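Local coordinates for protein glucuronoarabinoxylan endo-1,4-beta-xylanase (Clostridium papyrosolvens, PDB 4FMV) that probably hydrolyses internal beta-1,4 linkages of glucuronoarabinoxylan, this chain being the catalytic part of a longer enzyme that also carries a carbohydrate-binding module and a dockerin, at residues S23-T28 with S86-P91; I45-I50 with M230-F235. All blocks are in the same frame, centred on the assembly; numbering follows the deposited sequence.

Interaction 1 of 2, residues S23-T28 with S86-P91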
ATOM      1  N   SER A  23      -7.844   3.105   7.674  1.00  7.46           N
ATOM      2  CA  SER A  23      -8.950   3.541   8.539  1.00  8.00           C
ATOM      3  C   SER A  23      -8.502   4.518   9.644  1.00  8.61           C
ATOM      4  O   SER A  23      -9.277   4.828  10.553  1.00  8.36           O
ATOM      5  CB  SER A  23      -9.696   2.336   9.135  1.00  8.64           C
ATOM      6  OG  SER A  23      -8.807   1.424   9.765  1.00  7.76           O
ATOM      7  N   ALA A  24      -7.238   4.953   9.606  1.00  7.72           N
ATOM      8  CA  ALA A  24      -6.705   5.870  10.631  1.00  7.26           C
ATOM      9  C   ALA A  24      -7.574   7.101  10.808  1.00  8.06           C
ATOM     10  O   ALA A  24      -7.952   7.733   9.832  1.00 11.68           O
ATOM     11  CB  ALA A  24      -5.271   6.317  10.256  1.00  4.94           C
ATOM     12  N   TRP A  25      -7.899   7.426  12.056  1.00 10.37           N
ATOM     13  CA  TRP A  25      -8.714   8.599  12.395  1.00 10.35           C
ATOM     14  C   TRP A  25     -10.093   8.623  11.718  1.00 12.31           C
ATOM     15  O   TRP A  25     -10.721   9.674  11.619  1.00 13.52           O
ATOM     16  CB  TRP A  25      -7.959   9.890  12.068  1.00 11.22           C
ATOM     17  CG  TRP A  25      -6.860  10.220  13.046  1.00 14.95           C
ATOM     18  CD1 TRP A  25      -6.998  10.467  14.396  1.00 16.82           C
ATOM     19  CD2 TRP A  25      -5.459  10.353  12.756  1.00 13.89           C
ATOM     20  NE1 TRP A  25      -5.765  10.732  14.948  1.00 16.00           N
ATOM     21  CE2 TRP A  25      -4.809  10.685  13.965  1.00 14.24           C
ATOM     22  CE3 TRP A  25      -4.686  10.236  11.581  1.00  8.41           C
ATOM     23  CZ2 TRP A  25      -3.414  10.897  14.040  1.00 15.04           C
ATOM     24  CZ3 TRP A  25      -3.306  10.449  11.665  1.00 11.57           C
ATOM     25  CH2 TRP A  25      -2.689  10.766  12.886  1.00 12.90           C
ATOM     26  N   CYS A  26     -10.577   7.463  11.287  1.00  9.96           N
ATOM     27  CA  CYS A  26     -11.921   7.351  10.692  1.00 10.31           C
ATOM     28  C   CYS A  26     -12.985   6.917  11.695  1.00 14.49           C
ATOM     29  O   CYS A  26     -14.134   6.623  11.316  1.00 18.22           O
ATOM     30  CB  CYS A  26     -11.901   6.420   9.475  1.00  9.91           C
ATOM     31  SG  CYS A  26     -10.813   7.073   8.195  1.00 10.42           S
ATOM     32  N   GLY A  27     -12.596   6.820  12.963  1.00 12.64           N
ATOM     33  CA  GLY A  27     -13.479   6.254  13.967  1.00 13.39           C
ATOM     34  C   GLY A  27     -13.874   4.845  13.542  1.00 13.32           C
ATOM     35  O   GLY A  27     -13.039   4.072  13.041  1.00  7.94           O
ATOM     36  N   THR A  28     -15.151   4.519  13.741  1.00 12.41           N
ATOM     37  CA  THR A  28     -15.697   3.246  13.303  1.00 13.94           C
ATOM     38  C   THR A  28     -16.351   3.430  11.945  1.00 15.99           C
ATOM     39  O   THR A  28     -17.391   4.093  11.830  1.00 13.16           O
ATOM     40  CB  THR A  28     -16.722   2.747  14.322  1.00 14.59           C
ATOM     41  OG1 THR A  28     -16.086   2.692  15.602  1.00 14.42           O
ATOM     42  CG2 THR A  28     -17.274   1.347  13.949  1.00 13.01           C
ATOM     43  N   SER A  86       0.099   1.023  12.082  1.00  8.17           N
ATOM     44  CA  SER A  86       1.246   1.930  12.299  1.00  4.55           C
ATOM     45  C   SER A  86       0.914   2.881  13.456  1.00  8.22           C
ATOM     46  O   SER A  86      -0.226   3.384  13.538  1.00 10.14           O
ATOM     47  CB  SER A  86       1.438   2.800  11.049  1.00  4.73           C
ATOM     48  OG  SER A  86       1.600   2.037   9.852  1.00  7.83           O
ATOM     49  N   PRO A  87       1.876   3.100  14.375  1.00  8.09           N
ATOM     50  CA  PRO A  87       1.907   4.175  15.380  1.00  9.57           C
ATOM     51  C   PRO A  87       2.455   5.524  14.863  1.00  8.43           C
ATOM     52  O   PRO A  87       3.510   5.526  14.200  1.00  5.58           O
ATOM     53  CB  PRO A  87       2.820   3.585  16.455  1.00  9.85           C
ATOM     54  CG  PRO A  87       3.865   2.720  15.613  1.00  6.62           C
ATOM     55  CD  PRO A  87       3.197   2.454  14.245  1.00  7.05           C
ATOM     56  N   TRP A  88       1.801   6.640  15.186  1.00 10.40           N
ATOM     57  CA  TRP A  88       2.409   7.973  15.100  1.00  7.59           C
ATOM     58  C   TRP A  88       3.198   8.392  16.334  1.00  9.13           C
ATOM     59  O   TRP A  88       4.135   9.170  16.238  1.00  9.13           O
ATOM     60  CB  TRP A  88       1.376   9.058  14.792  1.00  6.06           C
ATOM     61  CG  TRP A  88       0.941   9.190  13.365  1.00  6.54           C
ATOM     62  CD1 TRP A  88       0.986  10.330  12.588  1.00  8.19           C
ATOM     63  CD2 TRP A  88       0.314   8.178  12.560  1.00  6.90           C
ATOM     64  NE1 TRP A  88       0.427  10.070  11.346  1.00  7.52           N
ATOM     65  CE2 TRP A  88       0.018   8.764  11.306  1.00  8.89           C
ATOM     66  CE3 TRP A  88      -0.011   6.836  12.776  1.00 12.80           C
ATOM     67  CZ2 TRP A  88      -0.576   8.036  10.268  1.00  9.23           C
ATOM     68  CZ3 TRP A  88      -0.610   6.127  11.759  1.00 16.00           C
ATOM     69  CH2 TRP A  88      -0.895   6.735  10.516  1.00 14.23           C
ATOM     70  N   ASN A  89       2.738   7.956  17.506  1.00 10.50           N
ATOM     71  CA  ASN A  89       3.435   8.239  18.756  1.00 11.04           C
ATOM     72  C   ASN A  89       3.299   7.058  19.701  1.00 11.41           C
ATOM     73  O   ASN A  89       2.314   6.319  19.637  1.00 10.16           O
ATOM     74  CB  ASN A  89       2.853   9.469  19.476  1.00 13.28           C
ATOM     75  CG  ASN A  89       2.930  10.752  18.651  1.00 14.25           C
ATOM     76  OD1 ASN A  89       3.981  11.389  18.543  1.00 12.03           O
ATOM     77  ND2 ASN A  89       1.795  11.159  18.114  1.00 13.98           N
ATOM     78  N   PRO A  90       4.277   6.877  20.604  1.00  8.94           N
ATOM     79  CA  PRO A  90       3.922   5.963  21.690  1.00 10.69           C
ATOM     80  C   PRO A  90       3.041   6.713  22.695  1.00  9.86           C
ATOM     81  O   PRO A  90       2.838   7.917  22.513  1.00  6.86           O
ATOM     82  CB  PRO A  90       5.270   5.614  22.305  1.00 11.83           C
ATOM     83  CG  PRO A  90       6.154   6.777  21.992  1.00 14.87           C
ATOM     84  CD  PRO A  90       5.660   7.373  20.692  1.00 10.38           C
ATOM     85  N   PRO A  91       2.582   6.033  23.768  1.00  8.59           N
ATOM     86  CA  PRO A  91       1.930   6.745  24.867  1.00  8.27           C
ATOM     87  C   PRO A  91       2.802   7.878  25.389  1.00  9.72           C
ATOM     88  O   PRO A  91       4.030   7.769  25.384  1.00 11.79           O
ATOM     89  CB  PRO A  91       1.803   5.665  25.946  1.00  5.95           C
ATOM     90  CG  PRO A  91       1.686   4.409  25.187  1.00  6.12           C
ATOM     91  CD  PRO A  91       2.666   4.590  24.041  1.00  6.61           C
TER

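Interaction 2 of 2, residues I45-I50 with M230-F235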
ATOM      1  N   ILE A  45      -6.048  -4.976   1.538  1.00  7.04           N
ATOM      2  CA  ILE A  45      -5.229  -4.583   2.679  1.00  8.40           C
ATOM      3  C   ILE A  45      -5.862  -3.376   3.379  1.00  8.70           C
ATOM      4  O   ILE A  45      -6.316  -2.440   2.720  1.00 10.28           O
ATOM      5  CB  ILE A  45      -3.773  -4.200   2.264  1.00 11.93           C
ATOM      6  CG1 ILE A  45      -3.121  -5.307   1.437  1.00 12.62           C
ATOM      7  CG2 ILE A  45      -2.922  -3.869   3.505  1.00 12.62           C
ATOM      8  CD1 ILE A  45      -1.708  -4.938   0.908  1.00  3.72           C
ATOM      9  N   LEU A  46      -5.884  -3.411   4.710  1.00  7.20           N
ATOM     10  CA  LEU A  46      -6.315  -2.278   5.531  1.00  7.79           C
ATOM     11  C   LEU A  46      -5.216  -1.896   6.508  1.00  9.84           C
ATOM     12  O   LEU A  46      -4.627  -2.759   7.170  1.00  9.08           O
ATOM     13  CB  LEU A  46      -7.585  -2.635   6.337  1.00  7.87           C
ATOM     14  CG  LEU A  46      -8.075  -1.533   7.285  1.00 10.28           C
ATOM     15  CD1 LEU A  46      -8.536  -0.256   6.530  1.00  3.31           C
ATOM     16  CD2 LEU A  46      -9.203  -2.048   8.144  1.00 10.40           C
ATOM     17  N   ARG A  47      -4.954  -0.598   6.602  1.00 10.28           N
ATOM     18  CA  ARG A  47      -3.984  -0.049   7.543  1.00  9.26           C
ATOM     19  C   ARG A  47      -4.706   0.652   8.693  1.00  8.10           C
ATOM     20  O   ARG A  47      -5.425   1.634   8.474  1.00  9.90           O
ATOM     21  CB  ARG A  47      -3.069   0.971   6.822  1.00  4.48           C
ATOM     22  CG  ARG A  47      -1.991   1.608   7.700  1.00  5.33           C
ATOM     23  CD  ARG A  47      -1.229   2.683   6.921  1.00  6.55           C
ATOM     24  NE  ARG A  47      -0.086   3.235   7.677  1.00  7.58           N
ATOM     25  CZ  ARG A  47       0.252   4.520   7.689  1.00  7.57           C
ATOM     26  NH1 ARG A  47      -0.470   5.378   6.995  1.00  7.76           N
ATOM     27  NH2 ARG A  47       1.338   4.940   8.366  1.00  8.99           N
ATOM     28  N   LEU A  48      -4.452   0.179   9.916  1.00  8.23           N
ATOM     29  CA  LEU A  48      -4.951   0.776  11.156  1.00  9.34           C
ATOM     30  C   LEU A  48      -3.931   1.763  11.729  1.00 10.78           C
ATOM     31  O   LEU A  48      -2.724   1.640  11.493  1.00  7.04           O
ATOM     32  CB  LEU A  48      -5.195  -0.299  12.216  1.00 11.50           C
ATOM     33  CG  LEU A  48      -5.903  -1.590  11.815  1.00  8.88           C
ATOM     34  CD1 LEU A  48      -5.872  -2.561  12.988  1.00  8.39           C
ATOM     35  CD2 LEU A  48      -7.334  -1.285  11.379  1.00  8.49           C
ATOM     36  N   ARG A  49      -4.422   2.802  12.393  1.00  9.49           N
ATOM     37  CA  ARG A  49      -3.544   3.629  13.210  1.00 10.47           C
ATOM     38  C   ARG A  49      -3.683   3.179  14.663  1.00 12.31           C
ATOM     39  O   ARG A  49      -4.801   3.043  15.167  1.00 11.45           O
ATOM     40  CB  ARG A  49      -3.910   5.102  13.090  1.00  8.17           C
ATOM     41  CG  ARG A  49      -3.228   5.976  14.152  1.00 11.39           C
ATOM     42  CD  ARG A  49      -3.602   7.440  14.021  1.00  9.77           C
ATOM     43  NE  ARG A  49      -3.434   8.121  15.304  1.00 14.42           N
ATOM     44  CZ  ARG A  49      -4.326   8.051  16.294  1.00 18.83           C
ATOM     45  NH1 ARG A  49      -5.446   7.339  16.145  1.00 16.64           N
ATOM     46  NH2 ARG A  49      -4.106   8.690  17.441  1.00 18.57           N
ATOM     47  N   ILE A  50      -2.549   2.964  15.330  1.00 11.43           N
ATOM     48  CA  ILE A  50      -2.535   2.557  16.736  1.00 11.02           C
ATOM     49  C   ILE A  50      -2.764   3.779  17.628  1.00 12.83           C
ATOM     50  O   ILE A  50      -1.920   4.695  17.689  1.00 10.24           O
ATOM     51  CB  ILE A  50      -1.164   1.936  17.097  1.00  8.15           C
ATOM     52  CG1 ILE A  50      -0.851   0.736  16.193  1.00 10.77           C
ATOM     53  CG2 ILE A  50      -1.099   1.513  18.568  1.00 11.84           C
ATOM     54  CD1 ILE A  50       0.537   0.104  16.447  1.00 10.73           C
ATOM     55  N   MET A 230       4.442   0.296  -0.472  1.00 11.56           N
ATOM     56  CA  MET A 230       4.233   1.725  -0.330  1.00  8.77           C
ATOM     57  C   MET A 230       2.984   1.817   0.553  1.00 11.85           C
ATOM     58  O   MET A 230       1.886   1.440   0.137  1.00 13.06           O
ATOM     59  CB  MET A 230       3.924   2.302  -1.703  1.00  5.84           C
ATOM     60  CG  MET A 230       4.120   3.788  -1.834  1.00  7.70           C
ATOM     61  SD  MET A 230       3.089   4.767  -0.746  1.00  9.22           S
ATOM     62  CE  MET A 230       1.425   4.334  -1.312  1.00  9.15           C
ATOM     63  N   THR A 231       3.175   2.254   1.795  1.00 10.04           N
ATOM     64  CA  THR A 231       2.113   2.192   2.808  1.00  9.25           C
ATOM     65  C   THR A 231       1.234   3.424   3.040  1.00  8.00           C
ATOM     66  O   THR A 231       0.275   3.355   3.812  1.00  9.86           O
ATOM     67  CB  THR A 231       2.721   1.775   4.168  1.00  8.43           C
ATOM     68  OG1 THR A 231       3.687   2.753   4.581  1.00  9.57           O
ATOM     69  CG2 THR A 231       3.391   0.430   4.049  1.00  5.68           C
ATOM     70  N   GLU A 232       1.607   4.578   2.504  1.00  8.38           N
ATOM     71  CA  GLU A 232       0.706   5.735   2.540  1.00  7.44           C
ATOM     72  C   GLU A 232       0.931   6.703   1.392  1.00  8.46           C
ATOM     73  O   GLU A 232       2.065   7.154   1.173  1.00  8.30           O
ATOM     74  CB  GLU A 232       0.879   6.476   3.863  1.00  6.86           C
ATOM     75  CG  GLU A 232      -0.252   7.479   4.182  1.00  8.26           C
ATOM     76  CD  GLU A 232       0.181   8.476   5.216  1.00 10.30           C
ATOM     77  OE1 GLU A 232       0.590   8.051   6.309  1.00 12.41           O
ATOM     78  OE2 GLU A 232       0.150   9.681   4.933  1.00 11.29           O
ATOM     79  N   LYS A 233      -0.139   7.076   0.698  1.00 12.36           N
ATOM     80  CA  LYS A 233      -0.107   8.211  -0.219  1.00 11.46           C
ATOM     81  C   LYS A 233      -1.548   8.697  -0.373  1.00 10.87           C
ATOM     82  O   LYS A 233      -2.487   7.890  -0.386  1.00  8.69           O
ATOM     83  CB  LYS A 233       0.512   7.794  -1.569  1.00  9.87           C
ATOM     84  CG  LYS A 233       0.647   8.931  -2.614  1.00  8.30           C
ATOM     85  CD  LYS A 233       1.474  10.114  -2.080  1.00 10.97           C
ATOM     86  CE  LYS A 233       1.693  11.198  -3.165  1.00 14.28           C
ATOM     87  NZ  LYS A 233       2.646  10.769  -4.240  1.00 15.96           N
ATOM     88  N   TYR A 234      -1.747   9.992  -0.543  1.00  9.73           N
ATOM     89  CA  TYR A 234      -3.056  10.457  -0.988  1.00 10.21           C
ATOM     90  C   TYR A 234      -2.883  11.407  -2.160  1.00 12.52           C
ATOM     91  O   TYR A 234      -1.762  11.885  -2.441  1.00 12.53           O
ATOM     92  CB  TYR A 234      -3.843  11.123   0.157  1.00  8.43           C
ATOM     93  CG  TYR A 234      -3.272  12.463   0.546  1.00 10.24           C
ATOM     94  CD1 TYR A 234      -3.684  13.625  -0.110  1.00 13.81           C
ATOM     95  CD2 TYR A 234      -2.301  12.573   1.534  1.00  8.16           C
ATOM     96  CE1 TYR A 234      -3.153  14.871   0.209  1.00 15.49           C
ATOM     97  CE2 TYR A 234      -1.781  13.830   1.878  1.00  8.69           C
ATOM     98  CZ  TYR A 234      -2.211  14.962   1.207  1.00 14.55           C
ATOM     99  OH  TYR A 234      -1.698  16.207   1.523  1.00 18.88           O
ATOM    100  N   PHE A 235      -3.985  11.645  -2.866  1.00 10.39           N
ATOM    101  CA  PHE A 235      -4.046  12.671  -3.893  1.00 10.97           C
ATOM    102  C   PHE A 235      -5.230  13.562  -3.553  1.00 12.49           C
ATOM    103  O   PHE A 235      -6.248  13.101  -3.009  1.00 11.70           O
ATOM    104  CB  PHE A 235      -4.160  12.053  -5.294  1.00  8.77           C
ATOM    105  CG  PHE A 235      -2.925  11.294  -5.707  1.00 12.01           C
ATOM    106  CD1 PHE A 235      -2.747   9.974  -5.318  1.00 11.82           C
ATOM    107  CD2 PHE A 235      -1.923  11.917  -6.451  1.00 13.41           C
ATOM    108  CE1 PHE A 235      -1.592   9.279  -5.662  1.00 14.69           C
ATOM    109  CE2 PHE A 235      -0.779  11.229  -6.818  1.00 13.90           C
ATOM    110  CZ  PHE A 235      -0.611   9.897  -6.418  1.00 13.90           C
TER
HETATM  111  O   HOH W   1      -1.984   4.664   4.509  1.00  9.86           O

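Interaction 1 of 2, residues S23-T28 with S86-P91
Trp25 and Trp88 form a T-shaped (edge-to-face) indole pair that joins two loops at the C-terminal end of the (beta/alpha)8 barrel, one following strand 11-22 and the other following strand 82-86. Trp25 supplies the edge: its six-membered ring stands against the five-membered ring of Trp88, with centroids 4.8 Å apart and planes inclined at 71°. The foremost atom is Trp25 CH2, which lies over one face of Trp88, displaced toward the rim, and comes within 3.5 Å of Trp88 NE1. The adjacent Trp25 CZ3 reaches Trp88 CE2 at 3.7 Å, and a whole C-C side of the ring therefore meets the face. Ala24 adds a lighter apolar touch, its CB lying 4.4 Å from Trp88 CH2; the short apolar methyl can touch both this indole and the side chain of Arg49 on the intervening strand 45-49.

The presentation of Trp25 depends on a type II turn from Ser23 to Cys26, closed by a bond of 3.0 Å from Cys26 N to Ser23 O. Trp25 takes the third position with positive phi (57°), and its CG is turned anti to the carbonyl carbon (chi1 -75°), which carries the long indole across to the other loop. Trp88 is buried, and Trp150 makes a second edge-to-face pair with it.

A T-shaped pair sets the slightly positive C-H edge of one indole against the electron-rich face of the other. The attraction is thus dispersive and weakly electrostatic, and it lets the outer edge of the six-membered ring of Trp25, an exposed residue, rest on the buried indole of Trp88.

Interaction 2 of 2, residues I45-I50 with M230-F235
Arg47 NH1 is gripped by two acceptors: Glu232 OE1, in a salt-bridge hydrogen bond of 3.0 Å with an N-H...O angle of 157°, and a water molecule. That water donates to Thr231 O at 2.7 Å, tying the arginine to the backbone at Thr231 as well as to the Glu232 side chain. Glu232 OE1 is approached on its anti side, somewhat out of the carboxylate plane, and the guanidinium and carboxylate planes are 34° apart; this is a monodentate salt bridge rather than a flat bidentate pair.

Arginine suits the place because its chain carries three N-H-bearing nitrogens to acceptors on several strands; the nearest CA-CA approach, Arg47 to Thr231, is 8.0 Å. CG lies anti to the backbone N (chi1 -179°), and the chain continues extended to NE, passing Thr231 O at 3.5 Å from CD. The other guanidinium nitrogens are also held, NE by Ser86 and NH2 by Asn142 and Glu177, which fixes the rotation of the group. Glu177 also receives Thr231 OG1, while Tyr207 binds Glu232 OE2, so both carboxylate oxygens are positioned.

Glu232 lies near the C-terminal end of the seventh barrel strand, where clan GH-A glycosidases, family 30 among them, carry the nucleophile; its place is consistent with that role. Arg47 projects from strand 45-49 into the barrel interior beside Trp265 of strand 261-266, whereas neighbouring Leu48 packs outward on helix 114-130.

In the fold
Strand 45-49 connects the two contacts, whose centres lie about 11 Å apart. It runs between the strands that lead into the loops of interaction 1, and probable backbone bonds of 2.9 Å join it to both: Ser23 N to Arg47 O, and Ser86 N to Leu48 O. Further along, Arg49 packs on the first loop: its CB is 3.4 Å from Ala24 CB and its NE 3.1 Å from Trp25 CZ2. Ser86 belongs to interaction 1 by sequence, yet its hydroxyl meets Arg47 NE and Glu177, serving the polar network of interaction 2. The polar groups round Glu232 lie at the probable active site, while the tryptophan pair joins two loops at the same C-terminal end of the barrel.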